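Local atomic coordinates of beta-agarase B (PDB entry 4ATF), a protein that cleaves the beta-1,4-linkages of agarose at random with retention of anomeric configuration, as a homodimeric glycoside hydrolase of family 16. Residues A[68-73]-A[88-93]; A[284-287]-A[291-294]. The protein carries 1 engineered substitution. One frame throughout, in Å; residues are numbered along the deposited sequence.

How the contacts relate
Two contacts of one GH16 domain, one at the surface and one buried, illustrate how polar side chains tie loops to a beta-sandwich. Contact 1 comes first along the chain and closes before contact 2 opens; their centres lie about 13 Å apart, on the same side of the chain's centre. Strand 82-89, which runs into contact 1, pairs antiparallel with strand 293-306, whose start belongs to contact 2, so both reach neighbouring strands. They also meet directly, where CD1 of Leu286 packs against NH1 of Arg89 at 3.7 Å. In this way the end of strand 82-89 is joined to the short helix 283-286 that precedes the last strand.

Contact 1: residues A[68-73]-A[88-93]; sequences LTEWKR and TRKPGS
The carboxylate of Glu70 takes a different partner at each oxygen, and its shortest bond runs to Lys90, whose NZ donates to OE1 at 2.7 Å. This is a salt bridge as well as a hydrogen bond, and it uses the syn lone pair of OE1, which faces OE2's side of the carboxylate. OE2 accepts a hydrogen bond from ND2 of Asn97, and a long salt bridge of 3.7 Å reaches it from NZ of Lys72. The carboxylate thus links two lysines in one network and probably offsets the like charges of Lys72 NZ and Lys90 NZ, which stand 6.1 Å apart. Both main partners are extended: CG lies anti to the backbone N in Glu70 (chi1 175°) and in Lys90 (chi1 178°), and the two side chains cross at about a right angle. The lysine passes its methylenes obliquely across the oxygen end of the carboxylate, to one side of its plane, with CD of Lys90 3.2 Å from OE2 of Glu70. What the bridge spans is a piece of the GH16 sandwich: strand 69-71 runs parallel to strand 96-103, strand 82-89 antiparallel to it, and Asn97, which both side chains touch, belongs to that shared neighbour. A type II turn from Lys90 to Ser93, closed by Ser93 N to Lys90 O at 3.2 Å, starts the return toward strand 96-103, with Gly92 supplying the positive phi. A second, looser meeting lies at the other end, where CD1 of Leu68 sits 4.4 Å from NH2 of Arg89, at the edge of the guanidinium and near its plane. Arg89 starts away from segment 68-73, yet its end bends back, held by the carbonyl of Asp94 at NH2 and by Asp283 at NH1.

Contact 2: residues A[284-287]-A[291-294]; sequences NELS and NNTF
Leu286 and Asn292 share a first torsion, CG anti to the carbonyl carbon and beside the backbone N (chi1 -69° and -62°), and with it their side chains cross at about a right angle. For Leu286 this, with chi2 extended, brings CD2 back toward segment 291-294, although its CB sets out away from it, to 3.9 Å from Asn292 OD1. For Asn292 it carries the amide up to the helix, where ND2 lies 3.1 Å from the carbonyl O of Glu285. That bond is weak, bent to 127° at the hydrogen; the same nitrogen also donates to the carbonyl of Asn288, its stronger partner, while OD1 is hydrogen-bonded to the hydroxyl of Ser122. The buried amide is thus held at both ends. Glu285 O has a second mate: a water donates to it at 2.8 Å and accepts from ND2 of Asn291 at 3.0 Å, so neighbouring asparagines reach one carbonyl, directly and through water. A leucine in place of the buried Asn292 would probably leave the carbonyls of Asn288 and Glu285 and the hydroxyl of Ser122 without this amide as partner. On the helix side, Ser287 turns its hydroxyl back to donate to the carbonyl of Asn284 at 2.6 Å, and OE2 of Glu285 accepts from the backbone N of Glu151, while OE1 takes the backbone N of Thr282. The asparagine side chain ties helix 283-286 to the chain entering strand 293-306, the last strand of the GH16 beta-sandwich.

Contact 1: residues A[68-73]-A[88-93]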
loop_
_atom_site.group_PDB
_atom_site.type_symbol
_atom_site.label_atom_id
_atom_site.label_comp_id
_atom_site.label_asym_id
_atom_site.label_seq_id
_atom_site.Cartn_x
_atom_site.Cartn_y
_atom_site.Cartn_z
ATOM N N LEU A 68 -15.980 5.602 2.044
ATOM C CA LEU A 68 -16.834 4.938 3.051
ATOM C C LEU A 68 -16.001 4.216 4.123
ATOM O O LEU A 68 -16.565 3.545 4.993
ATOM C CB LEU A 68 -17.718 3.910 2.369
ATOM C CG LEU A 68 -18.770 4.452 1.396
ATOM C CD1 LEU A 68 -19.492 3.301 0.629
ATOM C CD2 LEU A 68 -19.715 5.341 2.182
ATOM N N THR A 69 -14.675 4.320 4.070
ATOM C CA THR A 69 -13.804 3.580 5.050
ATOM C C THR A 69 -14.013 4.052 6.508
ATOM O O THR A 69 -14.054 5.278 6.775
ATOM C CB THR A 69 -12.314 3.724 4.756
ATOM O OG1 THR A 69 -12.063 3.429 3.368
ATOM C CG2 THR A 69 -11.526 2.772 5.632
ATOM N N GLU A 70 -14.181 3.097 7.450
ATOM C CA GLU A 70 -14.068 3.504 8.872
ATOM C C GLU A 70 -13.165 2.465 9.532
ATOM O O GLU A 70 -13.624 1.339 9.834
ATOM C CB GLU A 70 -15.462 3.597 9.519
ATOM C CG GLU A 70 -15.305 3.895 11.051
ATOM C CD GLU A 70 -16.667 4.036 11.759
ATOM O OE1 GLU A 70 -17.256 5.148 11.668
ATOM O OE2 GLU A 70 -17.132 3.049 12.409
ATOM N N TRP A 71 -11.867 2.769 9.636
ATOM C CA TRP A 71 -10.948 1.778 10.155
ATOM C C TRP A 71 -11.277 1.414 11.598
ATOM O O TRP A 71 -11.686 2.274 12.385
ATOM C CB TRP A 71 -9.501 2.252 10.096
ATOM C CG TRP A 71 -8.971 2.271 8.641
ATOM C CD1 TRP A 71 -9.098 1.279 7.670
ATOM C CD2 TRP A 71 -8.206 3.305 8.050
ATOM N NE1 TRP A 71 -8.452 1.654 6.506
ATOM C CE2 TRP A 71 -7.917 2.914 6.704
ATOM C CE3 TRP A 71 -7.732 4.552 8.514
ATOM C CZ2 TRP A 71 -7.144 3.735 5.820
ATOM C CZ3 TRP A 71 -6.963 5.359 7.618
ATOM C CH2 TRP A 71 -6.703 4.944 6.301
ATOM N N LYS A 72 -10.993 0.160 11.965
ATOM C CA LYS A 72 -11.214 -0.376 13.342
ATOM C C LYS A 72 -10.047 -1.250 13.757
ATOM O O LYS A 72 -9.512 -2.049 12.939
ATOM C CB LYS A 72 -12.519 -1.209 13.348
ATOM C CG LYS A 72 -13.803 -0.354 13.257
ATOM C CD LYS A 72 -14.043 0.470 14.598
ATOM C CE LYS A 72 -15.342 1.223 14.479
ATOM N NZ LYS A 72 -15.666 2.071 15.665
ATOM N N ARG A 73 -9.631 -1.126 15.020
ATOM C CA ARG A 73 -8.562 -1.977 15.584
ATOM C C ARG A 73 -8.930 -3.454 15.465
ATOM O O ARG A 73 -8.085 -4.256 15.170
ATOM C CB ARG A 73 -8.264 -1.636 17.060
ATOM C CG ARG A 73 -7.562 -0.280 17.170
ATOM C CD ARG A 73 -7.312 0.107 18.604
ATOM N NE ARG A 73 -6.756 1.476 18.714
ATOM C CZ ARG A 73 -5.507 1.816 18.454
ATOM N NH1 ARG A 73 -4.626 0.903 18.046
ATOM N NH2 ARG A 73 -5.133 3.102 18.606
ATOM N N THR A 88 -16.639 -5.270 7.141
ATOM C CA THR A 88 -18.065 -5.510 7.455
ATOM C C THR A 88 -18.796 -4.165 7.422
ATOM O O THR A 88 -18.192 -3.130 7.790
ATOM C CB THR A 88 -18.253 -6.177 8.829
ATOM O OG1 THR A 88 -17.579 -5.387 9.837
ATOM C CG2 THR A 88 -17.688 -7.626 8.792
ATOM N N ARG A 89 -20.050 -4.161 6.972
ATOM C CA ARG A 89 -20.882 -2.931 7.030
ATOM C C ARG A 89 -21.030 -2.413 8.470
ATOM O O ARG A 89 -21.304 -3.176 9.427
ATOM C CB ARG A 89 -22.278 -3.189 6.443
ATOM C CG ARG A 89 -23.033 -1.905 6.050
ATOM C CD ARG A 89 -23.420 -2.119 4.562
ATOM N NE ARG A 89 -22.595 -1.269 3.848
ATOM C CZ ARG A 89 -22.264 -1.292 2.553
ATOM N NH1 ARG A 89 -22.633 -2.201 1.607
ATOM N NH2 ARG A 89 -21.473 -0.311 2.232
ATOM N N LYS A 90 -20.801 -1.117 8.647
ATOM C CA LYS A 90 -21.044 -0.501 9.951
ATOM C C LYS A 90 -22.537 -0.537 10.230
ATOM O O LYS A 90 -23.346 -0.156 9.376
ATOM C CB LYS A 90 -20.510 0.940 9.985
ATOM C CG LYS A 90 -20.757 1.681 11.309
ATOM C CD LYS A 90 -20.109 3.071 11.272
ATOM C CE LYS A 90 -20.451 3.882 12.554
ATOM N NZ LYS A 90 -19.807 5.241 12.502
ATOM N N PRO A 91 -22.948 -1.032 11.416
ATOM C CA PRO A 91 -24.420 -1.123 11.605
ATOM C C PRO A 91 -25.091 0.258 11.475
ATOM O O PRO A 91 -24.554 1.251 12.004
ATOM C CB PRO A 91 -24.556 -1.651 13.051
ATOM C CG PRO A 91 -23.220 -2.425 13.282
ATOM C CD PRO A 91 -22.170 -1.609 12.529
ATOM N N GLY A 92 -26.213 0.333 10.747
ATOM C CA GLY A 92 -26.980 1.594 10.566
ATOM C C GLY A 92 -26.372 2.621 9.596
ATOM O O GLY A 92 -26.767 3.793 9.596
ATOM N N SER A 93 -25.359 2.247 8.831
ATOM C CA SER A 93 -24.616 3.258 8.106
ATOM C C SER A 93 -24.238 2.710 6.733
ATOM O O SER A 93 -24.318 1.470 6.523
ATOM C CB SER A 93 -23.356 3.621 8.919
ATOM O OG SER A 93 -22.508 4.493 8.199
#

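Contact 2: residues A[284-287]-A[291-294]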
loop_
_atom_site.group_PDB
_atom_site.type_symbol
_atom_site.label_atom_id
_atom_site.label_comp_id
_atom_site.label_asym_id
_atom_site.label_seq_id
_atom_site.Cartn_x
_atom_site.Cartn_y
_atom_site.Cartn_z
ATOM N N ASN A 284 -24.796 -7.815 -0.322
ATOM C CA ASN A 284 -24.666 -9.178 -0.841
ATOM C C ASN A 284 -23.183 -9.630 -0.991
ATOM O O ASN A 284 -22.807 -10.754 -0.622
ATOM C CB ASN A 284 -25.431 -9.299 -2.193
ATOM C CG ASN A 284 -25.576 -10.755 -2.675
ATOM O OD1 ASN A 284 -25.875 -11.666 -1.898
ATOM N ND2 ASN A 284 -25.352 -10.968 -3.956
ATOM N N GLU A 285 -22.332 -8.747 -1.539
ATOM C CA GLU A 285 -20.923 -9.057 -1.734
ATOM C C GLU A 285 -20.166 -9.141 -0.415
ATOM O O GLU A 285 -19.241 -9.974 -0.296
ATOM C CB GLU A 285 -20.242 -8.016 -2.642
ATOM C CG GLU A 285 -20.702 -8.192 -4.191
ATOM C CD GLU A 285 -20.169 -7.075 -5.040
ATOM O OE1 GLU A 285 -20.164 -5.897 -4.564
ATOM O OE2 GLU A 285 -19.764 -7.339 -6.185
ATOM N N LEU A 286 -20.539 -8.302 0.557
ATOM C CA LEU A 286 -19.888 -8.363 1.881
ATOM C C LEU A 286 -20.248 -9.651 2.669
ATOM O O LEU A 286 -19.550 -9.996 3.618
ATOM C CB LEU A 286 -20.248 -7.144 2.759
ATOM C CG LEU A 286 -19.654 -5.803 2.271
ATOM C CD1 LEU A 286 -20.216 -4.572 3.148
ATOM C CD2 LEU A 286 -18.128 -5.821 2.267
ATOM N N SER A 287 -21.339 -10.313 2.312
ATOM C CA SER A 287 -21.691 -11.580 2.927
ATOM C C SER A 287 -20.613 -12.677 2.666
ATOM O O SER A 287 -20.616 -13.722 3.370
ATOM C CB SER A 287 -23.108 -12.052 2.504
ATOM O OG SER A 287 -23.047 -12.642 1.218
ATOM N N ASN A 291 -13.847 -13.306 0.327
ATOM C CA ASN A 291 -13.616 -12.389 -0.783
ATOM C C ASN A 291 -13.166 -11.016 -0.276
ATOM O O ASN A 291 -12.500 -10.273 -1.004
ATOM C CB ASN A 291 -14.863 -12.205 -1.630
ATOM C CG ASN A 291 -15.150 -13.390 -2.545
ATOM O OD1 ASN A 291 -14.280 -14.210 -2.837
ATOM N ND2 ASN A 291 -16.404 -13.487 -3.001
ATOM N N ASN A 292 -13.571 -10.682 0.955
ATOM C CA ASN A 292 -13.213 -9.414 1.563
ATOM C C ASN A 292 -12.189 -9.523 2.696
ATOM O O ASN A 292 -12.149 -8.681 3.572
ATOM C CB ASN A 292 -14.497 -8.741 2.065
ATOM C CG ASN A 292 -15.439 -8.460 0.913
ATOM O OD1 ASN A 292 -15.246 -7.483 0.208
ATOM N ND2 ASN A 292 -16.412 -9.335 0.688
ATOM N N THR A 293 -11.313 -10.520 2.603
ATOM C CA THR A 293 -10.222 -10.691 3.522
ATOM C C THR A 293 -8.879 -10.560 2.751
ATOM O O THR A 293 -8.629 -11.294 1.803
ATOM C CB THR A 293 -10.311 -12.077 4.259
ATOM O OG1 THR A 293 -11.551 -12.137 4.963
ATOM C CG2 THR A 293 -9.176 -12.252 5.271
ATOM N N PHE A 294 -8.048 -9.623 3.180
ATOM C CA PHE A 294 -6.743 -9.342 2.582
ATOM C C PHE A 294 -5.728 -10.096 3.455
ATOM O O PHE A 294 -5.775 -9.977 4.698
ATOM C CB PHE A 294 -6.517 -7.819 2.612
ATOM C CG PHE A 294 -5.182 -7.380 2.043
ATOM C CD1 PHE A 294 -4.582 -8.075 0.956
ATOM C CD2 PHE A 294 -4.514 -6.302 2.605
ATOM C CE1 PHE A 294 -3.313 -7.669 0.434
ATOM C CE2 PHE A 294 -3.285 -5.851 2.086
ATOM C CZ PHE A 294 -2.670 -6.533 0.991
HETATM O O HOH W 1 -18.085 -11.104 -2.541
#